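Flagellar protein FliT (Bordetella bronchiseptica, PDB 3H3M) probably acts as a flagellar export chaperone, as FliT relatives do for the filament-cap protein FliD. Local coordinates at residues Gln25-Leu30 with Val82-Asn87; Asn29-Met34 with Gln51-Leu56; Arg33-Ala38 with Asp88-Asp93; Ser41-Val46 with Asp93-Gln98. All blocks are in the same frame, centred on the assembly; numbering follows the deposited sequence.

Interaction 1. Residues Gln25-Leu30 with Val82-Asn87; sequences QDIANL and VRILEN
Ile84 fills the tight side of this contact. Its CG1, anti to the carbonyl carbon (chi1 -67°), is laid against the backbone of Ala28, 3.8 Å from Ala28 N, while Ala28 CB sits 4.0 Å from the same Ile84 CG1. The terminal CD1 of Ile84 carries on to Ile27 CG2 at 3.8 Å, the two isoleucines crossing obliquely. With only a methyl on Ala28, the CA atoms of Ala28 and Ile84 stand 5.0 Å apart and the segment axes 8.9 Å. These are the first and third helices of an up-down-up three-helix array, so they run the same way, at 26°. Asn87 is the buried polar end of the contact: its ND2 stays 3.9 Å from Ala28 O and probably bonds instead to Ser32 OG and Thr31 OG1. The solvent-facing margin is looser. Arg83 touches there only through its aliphatic stem, CG lying 4.3 Å from Ala28 CB, and its NE makes a long ion pair with Glu86 OE1; Glu86 OE2 is also bridged to Arg61 of the second subunit. Within helix 20-39, Gln25 NE2 donates to Asn29 OD1 at 3.0 Å, from above the carbonyl plane.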
loop_
_atom_site.group_PDB
_atom_site.type_symbol
_atom_site.label_atom_id
_atom_site.label_comp_id
_atom_site.label_asym_id
_atom_site.label_seq_id
_atom_site.Cartn_x
_atom_site.Cartn_y
_atom_site.Cartn_z
ATOM N N GLN A 25 -3.251 3.145 -13.153
ATOM C CA GLN A 25 -4.709 3.082 -13.134
ATOM C C GLN A 25 -5.144 1.684 -12.701
ATOM O O GLN A 25 -5.945 1.540 -11.800
ATOM C CB GLN A 25 -5.263 3.455 -14.516
ATOM C CG GLN A 25 -6.762 3.386 -14.606
ATOM C CD GLN A 25 -7.413 4.465 -13.813
ATOM O OE1 GLN A 25 -7.339 5.631 -14.199
ATOM N NE2 GLN A 25 -8.069 4.102 -12.701
ATOM N N ASP A 26 -4.567 0.664 -13.323
ATOM C CA ASP A 26 -4.899 -0.722 -13.014
ATOM C C ASP A 26 -4.645 -1.089 -11.584
ATOM O O ASP A 26 -5.391 -1.898 -11.037
ATOM C CB ASP A 26 -4.144 -1.701 -13.928
ATOM C CG ASP A 26 -4.555 -1.576 -15.385
ATOM O OD1 ASP A 26 -5.766 -1.423 -15.660
ATOM O OD2 ASP A 26 -3.669 -1.595 -16.262
ATOM N N ILE A 27 -3.569 -0.553 -11.001
ATOM C CA ILE A 27 -3.237 -0.792 -9.578
ATOM C C ILE A 27 -4.213 -0.075 -8.647
ATOM O O ILE A 27 -4.620 -0.629 -7.609
ATOM C CB ILE A 27 -1.763 -0.373 -9.190
ATOM C CG1 ILE A 27 -0.720 -1.272 -9.885
ATOM C CG2 ILE A 27 -1.566 -0.424 -7.635
ATOM C CD1 ILE A 27 0.710 -0.750 -9.853
ATOM N N ALA A 28 -4.578 1.144 -9.010
ATOM C CA ALA A 28 -5.632 1.834 -8.332
ATOM C C ALA A 28 -6.925 1.018 -8.432
ATOM O O ALA A 28 -7.631 0.837 -7.448
ATOM C CB ALA A 28 -5.806 3.247 -8.900
ATOM N N ASN A 29 -7.235 0.462 -9.596
ATOM C CA ASN A 29 -8.518 -0.256 -9.706
ATOM C C ASN A 29 -8.482 -1.500 -8.841
ATOM O O ASN A 29 -9.434 -1.791 -8.094
ATOM C CB ASN A 29 -8.887 -0.571 -11.177
ATOM C CG ASN A 29 -9.160 0.708 -12.000
ATOM O OD1 ASN A 29 -9.528 1.760 -11.435
ATOM N ND2 ASN A 29 -8.969 0.622 -13.334
ATOM N N LEU A 30 -7.351 -2.192 -8.909
ATOM C CA LEU A 30 -7.147 -3.393 -8.144
ATOM C C LEU A 30 -7.199 -3.131 -6.645
ATOM O O LEU A 30 -7.841 -3.858 -5.926
ATOM C CB LEU A 30 -5.819 -4.021 -8.511
ATOM C CG LEU A 30 -5.567 -5.305 -7.754
ATOM C CD1 LEU A 30 -6.649 -6.347 -7.973
ATOM C CD2 LEU A 30 -4.215 -5.825 -8.148
ATOM N N VAL A 82 -2.012 8.759 -4.687
ATOM C CA VAL A 82 -2.725 9.104 -3.458
ATOM C C VAL A 82 -3.852 8.106 -3.241
ATOM O O VAL A 82 -4.065 7.640 -2.131
ATOM C CB VAL A 82 -3.303 10.495 -3.515
ATOM C CG1 VAL A 82 -4.443 10.589 -2.571
ATOM C CG2 VAL A 82 -2.221 11.516 -3.189
ATOM N N ARG A 83 -4.544 7.771 -4.326
ATOM C CA ARG A 83 -5.643 6.805 -4.281
ATOM C C ARG A 83 -5.186 5.378 -3.908
ATOM O O ARG A 83 -5.873 4.693 -3.118
ATOM C CB ARG A 83 -6.364 6.777 -5.616
ATOM C CG ARG A 83 -7.475 5.698 -5.722
ATOM C CD ARG A 83 -8.637 5.833 -4.631
ATOM N NE ARG A 83 -9.188 7.204 -4.508
ATOM C CZ ARG A 83 -10.268 7.687 -5.152
ATOM N NH1 ARG A 83 -10.976 6.926 -5.983
ATOM N NH2 ARG A 83 -10.657 8.947 -4.957
ATOM N N ILE A 84 -4.065 4.935 -4.495
ATOM C CA ILE A 84 -3.515 3.597 -4.208
ATOM C C ILE A 84 -3.083 3.534 -2.750
ATOM O O ILE A 84 -3.372 2.578 -2.035
ATOM C CB ILE A 84 -2.249 3.296 -5.074
ATOM C CG1 ILE A 84 -2.568 3.176 -6.572
ATOM C CG2 ILE A 84 -1.526 2.029 -4.621
ATOM C CD1 ILE A 84 -1.330 3.354 -7.454
ATOM N N LEU A 85 -2.341 4.541 -2.309
ATOM C CA LEU A 85 -1.925 4.584 -0.919
ATOM C C LEU A 85 -3.135 4.660 0.048
ATOM O O LEU A 85 -3.165 3.957 1.055
ATOM C CB LEU A 85 -0.961 5.742 -0.679
ATOM C CG LEU A 85 0.417 5.727 -1.404
ATOM C CD1 LEU A 85 1.205 7.050 -1.120
ATOM C CD2 LEU A 85 1.264 4.470 -1.123
ATOM N N GLU A 86 -4.116 5.514 -0.237
ATOM C CA GLU A 86 -5.325 5.605 0.599
ATOM C C GLU A 86 -6.059 4.258 0.681
ATOM O O GLU A 86 -6.580 3.860 1.736
ATOM C CB GLU A 86 -6.307 6.637 0.044
ATOM C CG GLU A 86 -5.971 8.076 0.300
ATOM C CD GLU A 86 -7.074 9.039 -0.200
ATOM O OE1 GLU A 86 -7.891 8.646 -1.073
ATOM O OE2 GLU A 86 -7.102 10.193 0.297
ATOM N N ASN A 87 -6.102 3.554 -0.440
ATOM C CA ASN A 87 -6.710 2.224 -0.464
ATOM C C ASN A 87 -5.966 1.210 0.354
ATOM O O ASN A 87 -6.568 0.415 1.088
ATOM C CB ASN A 87 -6.873 1.751 -1.891
ATOM C CG ASN A 87 -8.052 2.377 -2.561
ATOM O OD1 ASN A 87 -8.953 2.926 -1.884
ATOM N ND2 ASN A 87 -8.086 2.297 -3.910
#

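Interaction 2. Residues Asn29-Met34 with Gln51-Leu56; sequences NLTSRM and QEYVCL
A selenium atom looks obliquely at an aromatic ring here: SE of selenomethionine Met34 is 5.2 Å from the centroid of the Tyr53 ring and 43° off its normal, a Met-aromatic contact. The Met34 chain bends at its last torsion, which brings CE to 4.1 Å from Tyr53 CE1. A second methyl reaches the same corner of the ring in its plane, Thr31 CG2 lying 3.5 Å from Tyr53 CE1. Thr31 OG1 takes the crowded place between backbone N and carbonyl carbon and bonds to Ile27 O one turn back, and this leaves CG2 for the tyrosine. The helices 20-39 and 43-63 pair as an antiparallel hairpin, with local axes 10.3 Å apart. Leu30, its CG anti to the backbone N, is the wedge between them: CD2 is pressed onto the partner backbone, 3.3 Å from Tyr53 N, and also meets Leu56 CD2 at 4.0 Å, while CD1 faces the Glu52 carboxylate. At the outer margin Arg33 NH1 makes a weak hydrogen bond and salt bridge to Glu52 OE1, 3.4 Å with a bent angle of 133°, the two planes 42° apart. Leu30 CA lies over one face of that guanidinium, toward its rim. Arg92 of the second subunit adds a cation-pi contact to Tyr53. Apolar packing of Leu30 and Tyr53 therefore probably does most of the joining, whereas the skewed ion pair at the rim adds a loose electrostatic link.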
loop_
_atom_site.group_PDB
_atom_site.type_symbol
_atom_site.label_atom_id
_atom_site.label_comp_id
_atom_site.label_asym_id
_atom_site.label_seq_id
_atom_site.Cartn_x
_atom_site.Cartn_y
_atom_site.Cartn_z
ATOM N N ASN A 29 -7.235 0.462 -9.596
ATOM C CA ASN A 29 -8.518 -0.256 -9.706
ATOM C C ASN A 29 -8.482 -1.500 -8.841
ATOM O O ASN A 29 -9.434 -1.791 -8.094
ATOM C CB ASN A 29 -8.887 -0.571 -11.177
ATOM C CG ASN A 29 -9.160 0.708 -12.000
ATOM O OD1 ASN A 29 -9.528 1.760 -11.435
ATOM N ND2 ASN A 29 -8.969 0.622 -13.334
ATOM N N LEU A 30 -7.351 -2.192 -8.909
ATOM C CA LEU A 30 -7.147 -3.393 -8.144
ATOM C C LEU A 30 -7.199 -3.131 -6.645
ATOM O O LEU A 30 -7.841 -3.858 -5.926
ATOM C CB LEU A 30 -5.819 -4.021 -8.511
ATOM C CG LEU A 30 -5.567 -5.305 -7.754
ATOM C CD1 LEU A 30 -6.649 -6.347 -7.973
ATOM C CD2 LEU A 30 -4.215 -5.825 -8.148
ATOM N N THR A 31 -6.547 -2.060 -6.193
ATOM C CA THR A 31 -6.539 -1.707 -4.764
ATOM C C THR A 31 -7.933 -1.311 -4.276
ATOM O O THR A 31 -8.253 -1.525 -3.108
ATOM C CB THR A 31 -5.473 -0.623 -4.435
ATOM O OG1 THR A 31 -5.704 0.537 -5.239
ATOM C CG2 THR A 31 -4.088 -1.153 -4.697
ATOM N N SER A 32 -8.765 -0.784 -5.184
ATOM C CA SER A 32 -10.163 -0.483 -4.872
ATOM C C SER A 32 -10.986 -1.786 -4.720
ATOM O O SER A 32 -11.850 -1.902 -3.834
ATOM C CB SER A 32 -10.781 0.446 -5.934
ATOM O OG SER A 32 -10.224 1.771 -5.901
ATOM N N ARG A 33 -10.722 -2.768 -5.575
ATOM C CA ARG A 33 -11.296 -4.106 -5.381
ATOM C C ARG A 33 -10.823 -4.689 -4.054
ATOM O O ARG A 33 -11.616 -5.285 -3.311
ATOM C CB ARG A 33 -10.931 -5.044 -6.549
ATOM C CG ARG A 33 -11.928 -4.978 -7.720
ATOM C CD ARG A 33 -11.464 -5.772 -8.902
ATOM N NE ARG A 33 -10.592 -4.938 -9.723
ATOM C CZ ARG A 33 -9.592 -5.361 -10.512
ATOM N NH1 ARG A 33 -9.297 -6.671 -10.634
ATOM N NH2 ARG A 33 -8.871 -4.440 -11.193
HETATM N N MSE A 34 -9.554 -4.495 -3.697
HETATM C CA MSE A 34 -9.098 -5.071 -2.423
HETATM C C MSE A 34 -9.869 -4.451 -1.289
HETATM O O MSE A 34 -10.282 -5.147 -0.361
HETATM C CB MSE A 34 -7.634 -4.856 -2.151
HETATM C CG MSE A 34 -6.770 -5.425 -3.157
HETATM SE SE MSE A 34 -4.939 -5.316 -2.486
HETATM C CE MSE A 34 -4.725 -3.338 -2.423
ATOM N N GLN A 51 -2.252 -11.317 -5.880
ATOM C CA GLN A 51 -1.493 -12.016 -6.931
ATOM C C GLN A 51 -1.349 -11.146 -8.175
ATOM O O GLN A 51 -0.248 -10.951 -8.707
ATOM C CB GLN A 51 -2.118 -13.361 -7.259
ATOM C CG GLN A 51 -1.777 -14.436 -6.188
ATOM N N GLU A 52 -2.466 -10.583 -8.604
ATOM C CA GLU A 52 -2.477 -9.618 -9.693
ATOM C C GLU A 52 -1.607 -8.424 -9.325
ATOM O O GLU A 52 -0.832 -7.943 -10.143
ATOM C CB GLU A 52 -3.918 -9.166 -9.941
ATOM C CG GLU A 52 -4.211 -8.669 -11.362
ATOM C CD GLU A 52 -5.625 -8.137 -11.512
ATOM O OE1 GLU A 52 -6.564 -8.742 -10.934
ATOM O OE2 GLU A 52 -5.794 -7.108 -12.214
ATOM N N TYR A 53 -1.717 -7.978 -8.076
ATOM C CA TYR A 53 -1.021 -6.787 -7.572
ATOM C C TYR A 53 0.464 -6.857 -7.828
ATOM O O TYR A 53 1.051 -5.891 -8.241
ATOM C CB TYR A 53 -1.306 -6.630 -6.077
ATOM C CG TYR A 53 -0.805 -5.367 -5.391
ATOM C CD1 TYR A 53 -1.641 -4.247 -5.194
ATOM C CD2 TYR A 53 0.491 -5.309 -4.876
ATOM C CE1 TYR A 53 -1.177 -3.097 -4.514
ATOM C CE2 TYR A 53 0.953 -4.173 -4.198
ATOM C CZ TYR A 53 0.116 -3.070 -4.017
ATOM O OH TYR A 53 0.617 -1.977 -3.325
ATOM N N VAL A 54 1.053 -8.021 -7.606
ATOM C CA VAL A 54 2.502 -8.216 -7.739
ATOM C C VAL A 54 2.924 -8.267 -9.203
ATOM O O VAL A 54 4.018 -7.819 -9.577
ATOM C CB VAL A 54 2.923 -9.503 -6.991
ATOM C CG1 VAL A 54 4.311 -10.014 -7.421
ATOM C CG2 VAL A 54 2.868 -9.243 -5.477
ATOM N N CYS A 55 2.030 -8.801 -10.023
ATOM C CA CYS A 55 2.187 -8.778 -11.480
ATOM C C CYS A 55 2.292 -7.359 -12.006
ATOM O O CYS A 55 3.126 -7.051 -12.842
ATOM C CB CYS A 55 0.965 -9.428 -12.152
ATOM S SG CYS A 55 1.275 -11.024 -12.859
ATOM N N LEU A 56 1.382 -6.531 -11.496
ATOM C CA LEU A 56 1.166 -5.162 -11.926
ATOM C C LEU A 56 2.353 -4.290 -11.497
ATOM O O LEU A 56 2.782 -3.411 -12.230
ATOM C CB LEU A 56 -0.179 -4.651 -11.351
ATOM C CG LEU A 56 -1.364 -4.228 -12.268
ATOM C CD1 LEU A 56 -1.456 -4.954 -13.644
ATOM C CD2 LEU A 56 -2.735 -4.266 -11.517
#

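Interaction 3. Residues Arg33-Ala38 with Asp88-Asp93; sequences RMLAAA and DAAVRD
Segments 33-38 and 88-93 run almost parallel, at 14°, with their axes 9.0 Å apart and the CA atoms of Leu35 and Val91 only 5.4 Å from each other. They continue the pairing of the first and third helices in the three-helix array of FliT, whose intervening helix 43-63 runs the other way. Small residues permit the closeness: Ala38 and Ala90 point their methyls at the partner helix. Val91 carries the centre. With CG1 anti to its own backbone N, its CG2 is swung onto the turn opposite and rests 3.7 Å from Leu35 N. The same CG2 is flanked by Met34 CB on one turn and by Ala38 CB on the next, Val91 CG2 being 4.0 Å from each of these two atoms. Leu35, CG anti to the backbone N, brings its forked end onto Ala90; CD1 comes to 3.6 Å from Ala90 CB, and CD2 touches the same methyl from its other branch. No hydrogen bond crosses between the segments, so the contact is held by these apolar touches. Its far margin changes character at the subunit interface. Arg92 NH1 is bridged to Asp88 OD1 of the second subunit; the OD2 atoms of the two Asp88 residues, one from each subunit, come close, and the arginines probably offset these like charges. The bent tip of selenomethionine Met34 meets the carboxylate of its own chain at the OD1 end, with CE 3.4 Å from Asp88 OD1.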
loop_
_atom_site.group_PDB
_atom_site.type_symbol
_atom_site.label_atom_id
_atom_site.label_comp_id
_atom_site.label_asym_id
_atom_site.label_seq_id
_atom_site.Cartn_x
_atom_site.Cartn_y
_atom_site.Cartn_z
ATOM N N ARG A 33 -10.722 -2.768 -5.575
ATOM C CA ARG A 33 -11.296 -4.106 -5.381
ATOM C C ARG A 33 -10.823 -4.689 -4.054
ATOM O O ARG A 33 -11.616 -5.285 -3.311
ATOM C CB ARG A 33 -10.931 -5.044 -6.549
ATOM C CG ARG A 33 -11.928 -4.978 -7.720
ATOM C CD ARG A 33 -11.464 -5.772 -8.902
ATOM N NE ARG A 33 -10.592 -4.938 -9.723
ATOM C CZ ARG A 33 -9.592 -5.361 -10.512
ATOM N NH1 ARG A 33 -9.297 -6.671 -10.634
ATOM N NH2 ARG A 33 -8.871 -4.440 -11.193
HETATM N N MSE A 34 -9.554 -4.495 -3.697
HETATM C CA MSE A 34 -9.098 -5.071 -2.423
HETATM C C MSE A 34 -9.869 -4.451 -1.289
HETATM O O MSE A 34 -10.282 -5.147 -0.361
HETATM C CB MSE A 34 -7.634 -4.856 -2.151
HETATM C CG MSE A 34 -6.770 -5.425 -3.157
HETATM SE SE MSE A 34 -4.939 -5.316 -2.486
HETATM C CE MSE A 34 -4.725 -3.338 -2.423
ATOM N N LEU A 35 -10.029 -3.139 -1.368
ATOM C CA LEU A 35 -10.836 -2.388 -0.370
ATOM C C LEU A 35 -12.271 -2.913 -0.235
ATOM O O LEU A 35 -12.727 -3.070 0.875
ATOM C CB LEU A 35 -10.871 -0.901 -0.671
ATOM C CG LEU A 35 -11.463 0.021 0.404
ATOM C CD1 LEU A 35 -10.996 -0.364 1.818
ATOM C CD2 LEU A 35 -11.150 1.505 0.093
ATOM N N ALA A 36 -12.952 -3.173 -1.352
ATOM C CA ALA A 36 -14.288 -3.764 -1.314
ATOM C C ALA A 36 -14.333 -5.143 -0.602
ATOM O O ALA A 36 -15.200 -5.374 0.218
ATOM C CB ALA A 36 -14.917 -3.849 -2.769
ATOM N N ALA A 37 -13.427 -6.051 -0.925
ATOM C CA ALA A 37 -13.277 -7.296 -0.178
ATOM C C ALA A 37 -13.012 -7.104 1.325
ATOM O O ALA A 37 -13.597 -7.773 2.165
ATOM C CB ALA A 37 -12.124 -8.142 -0.796
ATOM N N ALA A 38 -12.055 -6.268 1.660
ATOM C CA ALA A 38 -11.769 -5.940 3.064
ATOM C C ALA A 38 -13.024 -5.410 3.787
ATOM O O ALA A 38 -13.334 -5.785 4.914
ATOM C CB ALA A 38 -10.671 -4.900 3.119
ATOM N N ASP A 88 -4.658 1.278 0.279
ATOM C CA ASP A 88 -3.787 0.395 1.032
ATOM C C ASP A 88 -4.004 0.650 2.511
ATOM O O ASP A 88 -4.179 -0.280 3.301
ATOM C CB ASP A 88 -2.333 0.647 0.616
ATOM C CG ASP A 88 -1.870 -0.239 -0.574
ATOM O OD1 ASP A 88 -2.729 -0.865 -1.223
ATOM O OD2 ASP A 88 -0.623 -0.354 -0.829
ATOM N N ALA A 89 -4.038 1.925 2.896
ATOM C CA ALA A 89 -4.254 2.285 4.321
ATOM C C ALA A 89 -5.624 1.815 4.810
ATOM O O ALA A 89 -5.764 1.319 5.919
ATOM C CB ALA A 89 -4.090 3.763 4.530
ATOM N N ALA A 90 -6.631 1.967 3.953
ATOM C CA ALA A 90 -8.018 1.687 4.324
ATOM C C ALA A 90 -8.205 0.171 4.565
ATOM O O ALA A 90 -8.903 -0.213 5.501
ATOM C CB ALA A 90 -8.987 2.241 3.289
ATOM N N VAL A 91 -7.557 -0.666 3.751
ATOM C CA VAL A 91 -7.573 -2.143 3.942
ATOM C C VAL A 91 -7.000 -2.521 5.309
ATOM O O VAL A 91 -7.593 -3.268 6.085
ATOM C CB VAL A 91 -6.802 -2.944 2.784
ATOM C CG1 VAL A 91 -6.578 -4.395 3.199
ATOM C CG2 VAL A 91 -7.590 -2.932 1.393
ATOM N N ARG A 92 -5.845 -1.979 5.604
ATOM C CA ARG A 92 -5.201 -2.226 6.862
ATOM C C ARG A 92 -6.099 -1.779 8.024
ATOM O O ARG A 92 -6.184 -2.439 9.059
ATOM C CB ARG A 92 -3.943 -1.406 6.842
ATOM C CG ARG A 92 -2.908 -1.701 7.840
ATOM C CD ARG A 92 -1.565 -1.336 7.228
ATOM N NE ARG A 92 -1.522 0.084 6.997
ATOM C CZ ARG A 92 -0.905 0.693 5.978
ATOM N NH1 ARG A 92 -0.254 -0.014 5.041
ATOM N NH2 ARG A 92 -0.931 2.036 5.920
ATOM N N ASP A 93 -6.764 -0.643 7.856
ATOM C CA ASP A 93 -7.548 -0.048 8.931
ATOM C C ASP A 93 -8.874 -0.796 9.130
ATOM O O ASP A 93 -9.581 -0.542 10.095
ATOM C CB ASP A 93 -7.853 1.431 8.631
ATOM C CG ASP A 93 -6.709 2.393 9.035
ATOM O OD1 ASP A 93 -5.710 1.919 9.615
ATOM O OD2 ASP A 93 -6.809 3.615 8.764
#

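Interaction 4. Residues Ser41-Val46 with Asp93-Gln98; sequences SNWDLV and DLALPQ
Trp43 meets the third helix with the six-membered part of its indole, and its partners approach from different directions. Ala95 sits obliquely against it: Ala95 CB is 3.5 Å from Trp43 CZ3 and Ala95 CA 3.6 Å from Trp43 CH2. Gln98 comes in at the ring edge, its NE2 near the indole plane and 3.6 Å from Trp43 CZ2; the ring and amide planes are 65° apart. The amide is held in that pose by its own helix, since Gln98 NE2 donates to Leu94 O at 3.0 Å, from above that carbonyl's plane. One indole face is covered by the chain itself, with Ser41 C 3.7 Å above the ring centre. Ser41, at positive phi, is the C' residue of the Schellman motif that ends helix 20-39, and Asn42 N-caps the next helix: its OD1 accepts from Leu45 N at 3.1 Å. Leu99 of the second subunit also packs on Trp43. Ser41 OG approaches Gln98 OE1 without a bond. The turn probably helps to set the indole against the third helix by apolar contact, and the glutamine, one amide N-H engaged with Leu94 O, meets the ring edge by packing.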
loop_
_atom_site.group_PDB
_atom_site.type_symbol
_atom_site.label_atom_id
_atom_site.label_comp_id
_atom_site.label_asym_id
_atom_site.label_seq_id
_atom_site.Cartn_x
_atom_site.Cartn_y
_atom_site.Cartn_z
ATOM N N SER A 41 -15.042 -8.170 4.790
ATOM C CA SER A 41 -14.254 -9.124 5.576
ATOM C C SER A 41 -13.843 -10.381 4.816
ATOM O O SER A 41 -13.745 -11.456 5.384
ATOM C CB SER A 41 -14.983 -9.501 6.883
ATOM O OG SER A 41 -15.153 -8.353 7.744
ATOM N N ASN A 42 -13.564 -10.235 3.536
ATOM C CA ASN A 42 -13.226 -11.394 2.726
ATOM C C ASN A 42 -11.734 -11.320 2.583
ATOM O O ASN A 42 -11.174 -10.802 1.614
ATOM C CB ASN A 42 -13.971 -11.412 1.385
ATOM C CG ASN A 42 -13.932 -12.760 0.721
ATOM O OD1 ASN A 42 -12.922 -13.489 0.816
ATOM N ND2 ASN A 42 -15.027 -13.122 0.013
ATOM N N TRP A 43 -11.096 -11.803 3.619
ATOM C CA TRP A 43 -9.655 -11.714 3.732
ATOM C C TRP A 43 -8.989 -12.503 2.632
ATOM O O TRP A 43 -8.057 -12.020 2.036
ATOM C CB TRP A 43 -9.231 -12.144 5.134
ATOM C CG TRP A 43 -10.091 -11.446 6.162
ATOM C CD1 TRP A 43 -10.902 -12.020 7.093
ATOM C CD2 TRP A 43 -10.262 -10.027 6.312
ATOM N NE1 TRP A 43 -11.535 -11.053 7.830
ATOM C CE2 TRP A 43 -11.166 -9.824 7.366
ATOM C CE3 TRP A 43 -9.733 -8.928 5.660
ATOM C CZ2 TRP A 43 -11.532 -8.577 7.802
ATOM C CZ3 TRP A 43 -10.136 -7.684 6.059
ATOM C CH2 TRP A 43 -11.027 -7.518 7.136
ATOM N N ASP A 44 -9.561 -13.635 2.280
ATOM C CA ASP A 44 -8.976 -14.541 1.274
ATOM C C ASP A 44 -9.060 -13.998 -0.153
ATOM O O ASP A 44 -8.167 -14.254 -0.967
ATOM C CB ASP A 44 -9.617 -15.946 1.350
ATOM C CG ASP A 44 -8.984 -16.815 2.428
ATOM O OD1 ASP A 44 -7.786 -16.564 2.768
ATOM O OD2 ASP A 44 -9.656 -17.731 2.951
ATOM N N LEU A 45 -10.091 -13.223 -0.427
ATOM C CA LEU A 45 -10.198 -12.512 -1.667
ATOM C C LEU A 45 -9.163 -11.413 -1.699
ATOM O O LEU A 45 -8.404 -11.274 -2.686
ATOM C CB LEU A 45 -11.633 -11.950 -1.863
ATOM C CG LEU A 45 -11.892 -11.142 -3.123
ATOM C CD1 LEU A 45 -11.327 -11.816 -4.410
ATOM C CD2 LEU A 45 -13.384 -10.859 -3.196
ATOM N N VAL A 46 -9.057 -10.659 -0.610
ATOM C CA VAL A 46 -8.072 -9.572 -0.568
ATOM C C VAL A 46 -6.716 -10.150 -0.935
ATOM O O VAL A 46 -6.018 -9.590 -1.788
ATOM C CB VAL A 46 -7.993 -8.905 0.816
ATOM C CG1 VAL A 46 -6.801 -8.001 0.887
ATOM C CG2 VAL A 46 -9.292 -8.158 1.123
ATOM N N ASP A 93 -6.764 -0.643 7.856
ATOM C CA ASP A 93 -7.548 -0.048 8.931
ATOM C C ASP A 93 -8.874 -0.796 9.130
ATOM O O ASP A 93 -9.581 -0.542 10.095
ATOM C CB ASP A 93 -7.853 1.431 8.631
ATOM C CG ASP A 93 -6.709 2.393 9.035
ATOM O OD1 ASP A 93 -5.710 1.919 9.615
ATOM O OD2 ASP A 93 -6.809 3.615 8.764
ATOM N N LEU A 94 -9.240 -1.669 8.192
ATOM C CA LEU A 94 -10.438 -2.490 8.350
ATOM C C LEU A 94 -10.093 -3.799 9.029
ATOM O O LEU A 94 -10.819 -4.262 9.899
ATOM C CB LEU A 94 -11.135 -2.725 6.984
ATOM C CG LEU A 94 -11.824 -1.458 6.495
ATOM C CD1 LEU A 94 -12.232 -1.551 5.060
ATOM C CD2 LEU A 94 -12.997 -1.183 7.343
ATOM N N ALA A 95 -8.938 -4.336 8.652
ATOM C CA ALA A 95 -8.509 -5.679 9.025
ATOM C C ALA A 95 -7.827 -5.747 10.377
ATOM O O ALA A 95 -8.086 -6.636 11.202
ATOM C CB ALA A 95 -7.560 -6.257 7.910
ATOM N N LEU A 96 -6.924 -4.823 10.605
ATOM C CA LEU A 96 -6.025 -4.985 11.725
ATOM C C LEU A 96 -6.729 -4.827 13.071
ATOM O O LEU A 96 -6.327 -5.494 14.054
ATOM C CB LEU A 96 -4.772 -4.079 11.584
ATOM C CG LEU A 96 -3.724 -4.410 10.472
ATOM C CD1 LEU A 96 -2.469 -3.606 10.678
ATOM C CD2 LEU A 96 -3.420 -5.927 10.376
ATOM N N PRO A 97 -7.776 -3.980 13.151
ATOM C CA PRO A 97 -8.402 -3.929 14.485
ATOM C C PRO A 97 -9.083 -5.252 14.819
ATOM O O PRO A 97 -9.048 -5.702 15.950
ATOM C CB PRO A 97 -9.386 -2.773 14.361
ATOM C CG PRO A 97 -8.865 -1.961 13.251
ATOM C CD PRO A 97 -8.317 -2.932 12.278
ATOM N N GLN A 98 -9.622 -5.920 13.807
ATOM C CA GLN A 98 -10.170 -7.275 13.999
ATOM C C GLN A 98 -9.106 -8.318 14.331
ATOM O O GLN A 98 -9.336 -9.211 15.145
ATOM C CB GLN A 98 -10.932 -7.731 12.757
ATOM C CG GLN A 98 -12.130 -6.867 12.433
ATOM C CD GLN A 98 -12.823 -7.287 11.115
ATOM O OE1 GLN A 98 -13.264 -8.459 10.948
ATOM N NE2 GLN A 98 -12.940 -6.316 10.182
#

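In the fold
From the N terminus, helix 20-39 supplies the first segments of interactions 1, 2 and 3. Interaction 2 closes the shortest loop, within the longer span of interaction 1, folding helix 43-63 back through the turn that also holds the start of interaction 4. Interactions 1 and 3 close much longer loops, bringing helix 72-105 alongside the first helix, and they cross each other along the chain. Interaction 4 joins the start of the second helix to the third and crosses all three others. Asn87 probably ties interaction 1 to interaction 2, and Tyr53 OH probably bonds to Asp88 between interactions 2 and 3. Interactions 1 and 4 lie about 17 Å apart, centre to centre; all four touch the second subunit.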